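Local coordinates for protein pyrrolidone-carboxylate peptidase (Pyrococcus furiosus, PDB 1X10) that removes N-terminal pyroglutamyl (5-oxoprolyl) groups from peptides as a thiol peptidase of family C15, working as a homotetramer, at residues P42-K47 with D92-K97; I86-P91 with G138-N143. The protein carries 3 engineered substitutions. All blocks are in the same frame, centred on the assembly; numbering follows the deposited sequence.

Overall arrangement
Strand 34-41 of the central sheet runs into the loop 42-47, which leads to helix 47-59. The chain then makes strands 63-69 and 76-83 and enters a long loop before strand 110-112. That loop supplies 86-91 and, directly after it, 92-97. Interaction 1 ties 92-97 back to 42-47 and closes a loop of 44 residues. Interaction 2 joins 86-91 forward to 138-143, where helix 141-156 begins, and closes one of 46. The segments alternate along the chain, so the two contacts cross. Their centres lie about 10 Å apart, and both fasten the long loop near the active-site end of helix 141-156.

Interaction 1. Residues P42-K47 with D92-K97; sequences PVVFGK and DNEGKK
The carboxylate of Asp92 is gripped at both oxygens, and OD1 reaches across to Phe45. The backbone N of Phe45 gives a hydrogen bond to Asp92 OD1 of 2.9 Å, on the anti side of the carboxylate and modestly out of its plane. Lys96 NZ, in the same segment, is also paired with Asp92 OD1, but the modelled separation is very short and its exact length doubtful. The other oxygen, OD2, accepts from Glu94 N and Lys96 N, which come from opposite faces of the carboxylate plane. Asp92 CG sits between its own backbone N and carbonyl carbon (chi1 65°), and the bonds from the three backbone N atoms restrict the turning of the group. Lys96 NZ spans the gap as well, with a 2.9 Å hydrogen bond to Phe45 O. The chain of Lys96 bends near its tip.

The bond from Glu94 N to Asp92 OD2 makes an Asx turn, within a type I beta turn from Asp92 to Gly95. In 42-47, Val43 is the centre of an inverse gamma turn. Its carbonyl O accepts from Asn93 N at 2.8 Å in a nearly straight bond.

Val44 packs at about a right angle to Glu94. Both its methyls meet the CG of Glu94, with Val44 CG1 at 3.4 Å from Glu94 CG. Further out, Lys47 NZ and Glu94 OE2 form a salt bridge of 2.7 Å, on the syn side of the carboxylate but well out of its plane. The Phe45 ring passes the Asp92 side chain at a slant, its plane 30° from the carboxylate, with Phe45 CD1 at 3.5 Å from Asp92 OD1. Lys96 O lies at the ring edge. Elsewhere Phe45 stacks edge-to-face with Tyr144 and touches Leu141, both of helix 141-156.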
loop_
_atom_site.group_PDB
_atom_site.type_symbol
_atom_site.label_atom_id
_atom_site.label_comp_id
_atom_site.label_asym_id
_atom_site.label_seq_id
_atom_site.Cartn_x
_atom_site.Cartn_y
_atom_site.Cartn_z
ATOM N N PRO A 42 4.452 -20.018 -22.291
ATOM C CA PRO A 42 5.600 -19.113 -22.240
ATOM C C PRO A 42 5.090 -17.689 -22.026
ATOM O O PRO A 42 3.974 -17.367 -22.430
ATOM C CB PRO A 42 6.233 -19.292 -23.617
ATOM C CG PRO A 42 5.023 -19.486 -24.497
ATOM C CD PRO A 42 4.180 -20.452 -23.674
ATOM N N VAL A 43 5.884 -16.851 -21.369
ATOM C CA VAL A 43 5.484 -15.466 -21.148
ATOM C C VAL A 43 6.078 -14.701 -22.330
ATOM O O VAL A 43 7.006 -13.901 -22.188
ATOM C CB VAL A 43 6.038 -14.924 -19.809
ATOM C CG1 VAL A 43 5.594 -13.478 -19.603
ATOM C CG2 VAL A 43 5.521 -15.783 -18.651
ATOM N N VAL A 44 5.515 -14.971 -23.503
ATOM C CA VAL A 44 5.976 -14.382 -24.753
ATOM C C VAL A 44 4.795 -14.145 -25.684
ATOM O O VAL A 44 4.058 -15.073 -25.995
ATOM C CB VAL A 44 6.952 -15.345 -25.464
ATOM C CG1 VAL A 44 7.433 -14.728 -26.781
ATOM C CG2 VAL A 44 8.123 -15.682 -24.539
ATOM N N PHE A 45 4.612 -12.907 -26.130
ATOM C CA PHE A 45 3.514 -12.614 -27.039
ATOM C C PHE A 45 3.736 -13.381 -28.343
ATOM O O PHE A 45 4.870 -13.546 -28.785
ATOM C CB PHE A 45 3.435 -11.115 -27.331
ATOM C CG PHE A 45 3.049 -10.282 -26.142
ATOM C CD1 PHE A 45 3.993 -9.504 -25.478
ATOM C CD2 PHE A 45 1.733 -10.267 -25.693
ATOM C CE1 PHE A 45 3.628 -8.716 -24.383
ATOM C CE2 PHE A 45 1.355 -9.487 -24.603
ATOM C CZ PHE A 45 2.306 -8.707 -23.946
ATOM N N GLY A 46 2.646 -13.835 -28.954
ATOM C CA GLY A 46 2.751 -14.589 -30.192
ATOM C C GLY A 46 2.927 -16.066 -29.897
ATOM O O GLY A 46 2.023 -16.869 -30.129
ATOM N N LYS A 47 4.094 -16.424 -29.371
ATOM C CA LYS A 47 4.390 -17.807 -29.036
ATOM C C LYS A 47 3.337 -18.366 -28.078
ATOM O O LYS A 47 2.884 -19.503 -28.238
ATOM C CB LYS A 47 5.778 -17.900 -28.401
ATOM C CG LYS A 47 6.282 -19.318 -28.198
ATOM C CD LYS A 47 7.769 -19.317 -27.856
ATOM C CE LYS A 47 8.595 -18.674 -28.973
ATOM N NZ LYS A 47 10.062 -18.664 -28.685
ATOM N N ASP A 92 8.088 -8.842 -22.735
ATOM C CA ASP A 92 7.863 -10.255 -22.476
ATOM C C ASP A 92 9.231 -10.927 -22.384
ATOM O O ASP A 92 10.256 -10.249 -22.472
ATOM C CB ASP A 92 6.992 -10.885 -23.575
ATOM C CG ASP A 92 7.662 -10.906 -24.935
ATOM O OD1 ASP A 92 6.958 -11.230 -25.918
ATOM O OD2 ASP A 92 8.871 -10.612 -25.038
ATOM N N ASN A 93 9.250 -12.246 -22.212
ATOM C CA ASN A 93 10.507 -12.972 -22.078
ATOM C C ASN A 93 11.452 -12.916 -23.275
ATOM O O ASN A 93 12.595 -13.364 -23.183
ATOM C CB ASN A 93 10.233 -14.431 -21.693
ATOM C CG ASN A 93 9.957 -14.600 -20.200
ATOM O OD1 ASN A 93 9.570 -15.678 -19.742
ATOM N ND2 ASN A 93 10.165 -13.532 -19.437
ATOM N N GLU A 94 10.992 -12.380 -24.399
ATOM C CA GLU A 94 11.865 -12.281 -25.564
ATOM C C GLU A 94 12.172 -10.816 -25.869
ATOM O O GLU A 94 12.613 -10.475 -26.969
ATOM C CB GLU A 94 11.233 -12.967 -26.780
ATOM C CG GLU A 94 10.844 -14.417 -26.521
ATOM C CD GLU A 94 10.768 -15.254 -27.788
ATOM O OE1 GLU A 94 10.288 -14.749 -28.822
ATOM O OE2 GLU A 94 11.182 -16.431 -27.743
ATOM N N GLY A 95 11.933 -9.957 -24.883
ATOM C CA GLY A 95 12.209 -8.537 -25.036
ATOM C C GLY A 95 11.175 -7.712 -25.782
ATOM O O GLY A 95 11.407 -6.538 -26.064
ATOM N N LYS A 96 10.034 -8.311 -26.103
ATOM C CA LYS A 96 8.989 -7.596 -26.825
ATOM C C LYS A 96 8.063 -6.827 -25.887
ATOM O O LYS A 96 7.393 -7.414 -25.037
ATOM C CB LYS A 96 8.170 -8.570 -27.687
ATOM C CG LYS A 96 8.956 -9.185 -28.842
ATOM C CD LYS A 96 8.052 -9.865 -29.870
ATOM C CE LYS A 96 7.850 -11.355 -29.597
ATOM N NZ LYS A 96 7.068 -11.660 -28.377
ATOM N N LYS A 97 8.037 -5.507 -26.050
ATOM C CA LYS A 97 7.194 -4.640 -25.236
ATOM C C LYS A 97 6.164 -3.978 -26.147
ATOM O O LYS A 97 6.347 -2.847 -26.596
ATOM C CB LYS A 97 8.054 -3.580 -24.545
ATOM C CG LYS A 97 7.324 -2.759 -23.491
ATOM C CD LYS A 97 8.291 -1.815 -22.789
ATOM C CE LYS A 97 7.612 -1.041 -21.668
ATOM N NZ LYS A 97 6.510 -0.173 -22.172
#

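Interaction 2. Residues I86-P91 with G138-N143; sequences IDARIP and GLYLSN. Engineered in segment 138-143: Ser142 (natural residue Cys).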
loop_
_atom_site.group_PDB
_atom_site.type_symbol
_atom_site.label_atom_id
_atom_site.label_comp_id
_atom_site.label_asym_id
_atom_site.label_seq_id
_atom_site.Cartn_x
_atom_site.Cartn_y
_atom_site.Cartn_z
ATOM N N ILE A 86 -3.190 -4.859 -25.892
ATOM C CA ILE A 86 -1.883 -5.197 -25.362
ATOM C C ILE A 86 -1.151 -3.888 -25.090
ATOM O O ILE A 86 -1.011 -3.050 -25.984
ATOM C CB ILE A 86 -1.043 -6.008 -26.366
ATOM C CG1 ILE A 86 -1.766 -7.304 -26.733
ATOM C CG2 ILE A 86 0.324 -6.318 -25.764
ATOM C CD1 ILE A 86 -1.115 -8.059 -27.855
ATOM N N ASP A 87 -0.711 -3.706 -23.852
ATOM C CA ASP A 87 0.037 -2.518 -23.471
ATOM C C ASP A 87 0.916 -2.970 -22.317
ATOM O O ASP A 87 0.587 -2.772 -21.149
ATOM C CB ASP A 87 -0.890 -1.387 -23.017
ATOM C CG ASP A 87 -0.238 -0.014 -23.154
ATOM O OD1 ASP A 87 -0.730 0.964 -22.547
ATOM O OD2 ASP A 87 0.775 0.082 -23.888
ATOM N N ALA A 88 2.034 -3.594 -22.668
ATOM C CA ALA A 88 2.974 -4.132 -21.691
ATOM C C ALA A 88 3.756 -3.082 -20.910
ATOM O O ALA A 88 4.379 -2.200 -21.498
ATOM C CB ALA A 88 3.939 -5.075 -22.391
ATOM N N ARG A 89 3.723 -3.191 -19.582
ATOM C CA ARG A 89 4.451 -2.268 -18.716
ATOM C C ARG A 89 5.919 -2.693 -18.744
ATOM O O ARG A 89 6.819 -1.885 -18.515
ATOM C CB ARG A 89 3.924 -2.339 -17.279
ATOM C CG ARG A 89 4.223 -1.090 -16.452
ATOM C CD ARG A 89 4.407 -1.421 -14.975
ATOM N NE ARG A 89 5.710 -2.038 -14.732
ATOM C CZ ARG A 89 6.105 -2.531 -13.564
ATOM N NH1 ARG A 89 5.296 -2.488 -12.513
ATOM N NH2 ARG A 89 7.314 -3.067 -13.444
ATOM N N ILE A 90 6.141 -3.977 -19.015
ATOM C CA ILE A 90 7.483 -4.542 -19.116
ATOM C C ILE A 90 7.496 -5.435 -20.356
ATOM O O ILE A 90 6.447 -5.864 -20.825
ATOM C CB ILE A 90 7.852 -5.408 -17.878
ATOM C CG1 ILE A 90 6.886 -6.588 -17.754
ATOM C CG2 ILE A 90 7.815 -4.556 -16.612
ATOM C CD1 ILE A 90 7.273 -7.582 -16.681
ATOM N N PRO A 91 8.679 -5.713 -20.916
ATOM C CA PRO A 91 8.702 -6.571 -22.103
ATOM C C PRO A 91 8.451 -8.034 -21.744
ATOM O O PRO A 91 8.569 -8.421 -20.578
ATOM C CB PRO A 91 10.104 -6.348 -22.656
ATOM C CG PRO A 91 10.912 -6.150 -21.417
ATOM C CD PRO A 91 10.035 -5.254 -20.566
ATOM N N GLY A 138 -4.907 -6.871 -16.191
ATOM C CA GLY A 138 -3.736 -6.203 -16.729
ATOM C C GLY A 138 -3.820 -6.251 -18.246
ATOM O O GLY A 138 -4.837 -6.687 -18.794
ATOM N N LEU A 139 -2.766 -5.808 -18.929
ATOM C CA LEU A 139 -2.734 -5.817 -20.393
ATOM C C LEU A 139 -1.432 -6.462 -20.862
ATOM O O LEU A 139 -0.871 -6.098 -21.905
ATOM C CB LEU A 139 -2.845 -4.384 -20.939
ATOM C CG LEU A 139 -4.160 -3.658 -20.628
ATOM C CD1 LEU A 139 -4.146 -2.231 -21.181
ATOM C CD2 LEU A 139 -5.287 -4.443 -21.248
ATOM N N TYR A 140 -0.971 -7.431 -20.077
ATOM C CA TYR A 140 0.258 -8.164 -20.346
ATOM C C TYR A 140 -0.125 -9.573 -20.820
ATOM O O TYR A 140 -1.144 -9.743 -21.480
ATOM C CB TYR A 140 1.104 -8.196 -19.066
ATOM C CG TYR A 140 2.535 -8.688 -19.205
ATOM C CD1 TYR A 140 3.400 -8.145 -20.156
ATOM C CD2 TYR A 140 3.041 -9.656 -18.332
ATOM C CE1 TYR A 140 4.736 -8.549 -20.231
ATOM C CE2 TYR A 140 4.377 -10.069 -18.399
ATOM C CZ TYR A 140 5.216 -9.510 -19.349
ATOM O OH TYR A 140 6.531 -9.913 -19.413
ATOM N N LEU A 141 0.662 -10.590 -20.484
ATOM C CA LEU A 141 0.336 -11.931 -20.962
ATOM C C LEU A 141 -0.863 -12.635 -20.336
ATOM O O LEU A 141 -1.511 -13.435 -21.002
ATOM C CB LEU A 141 1.574 -12.826 -20.895
ATOM C CG LEU A 141 2.319 -12.607 -22.220
ATOM C CD1 LEU A 141 3.796 -12.510 -22.008
ATOM C CD2 LEU A 141 1.950 -13.712 -23.192
ATOM N N SER A 142 -1.172 -12.347 -19.076
ATOM C CA SER A 142 -2.325 -12.989 -18.450
ATOM C C SER A 142 -3.596 -12.602 -19.199
ATOM O O SER A 142 -4.390 -13.467 -19.564
ATOM C CB SER A 142 -2.439 -12.579 -16.982
ATOM O OG SER A 142 -1.360 -13.119 -16.234
ATOM N N ASN A 143 -3.781 -11.304 -19.432
ATOM C CA ASN A 143 -4.956 -10.810 -20.145
ATOM C C ASN A 143 -4.976 -11.331 -21.581
ATOM O O ASN A 143 -6.032 -11.646 -22.131
ATOM C CB ASN A 143 -4.956 -9.279 -20.160
ATOM C CG ASN A 143 -6.091 -8.709 -20.971
ATOM O OD1 ASN A 143 -7.245 -8.713 -20.542
ATOM N ND2 ASN A 143 -5.769 -8.217 -22.169
#
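The ring of Tyr140 meets Ala88 CB at its edge, while Ile90 CG1 and CD1 reach its CZ and OH. Tyr140 CD1 lies 3.8 Å from Ala88 CB, which sits near the ring plane. Ile90 crosses the tyrosine side chain at about a right angle, with Ile90 CG1 at 3.7 Å from Tyr140 CZ. Tyr140 CG is anti to the backbone N (chi1 -169°), which sets the ring out from its own backbone to Ala88 and Ile90. At the far end of the ring, Tyr140 OH donates a 2.8 Å hydrogen bond to Pro91 O, from well above the carbonyl plane. Ile90 O is 3.2 Å from Tyr140 CE1 and is buried here without a polar partner in the model. An alanine at Tyr140 would probably leave Pro91 O without its hydroxyl mate and open a gap beside Ala88 and Ile90.

At the other end of the contact, Asp87 N gives Leu139 O a hydrogen bond of 3.1 Å. It lies in the carbonyl plane, on a lone pair. Leu139 CD1 meets Asp87 CB at 3.8 Å. The carboxylate of Asp87 takes no part across this contact; its OD1 forms salt bridges with Arg80 and Lys118 of the second subunit. The loop therefore also takes part in the tetramer.

Tyr140 is the N-cap residue of helix 141-156, and Leu141 CD1 lies over one face of its ring, toward the rim. Two residues on is Ser142, engineered in place of the natural cysteine, with OG hydrogen-bonded to His166 NE2. With Glu79 these positions form the catalytic Cys-His-Glu triad of the C15 peptidases, in which the nucleophile stands at the start of a helix.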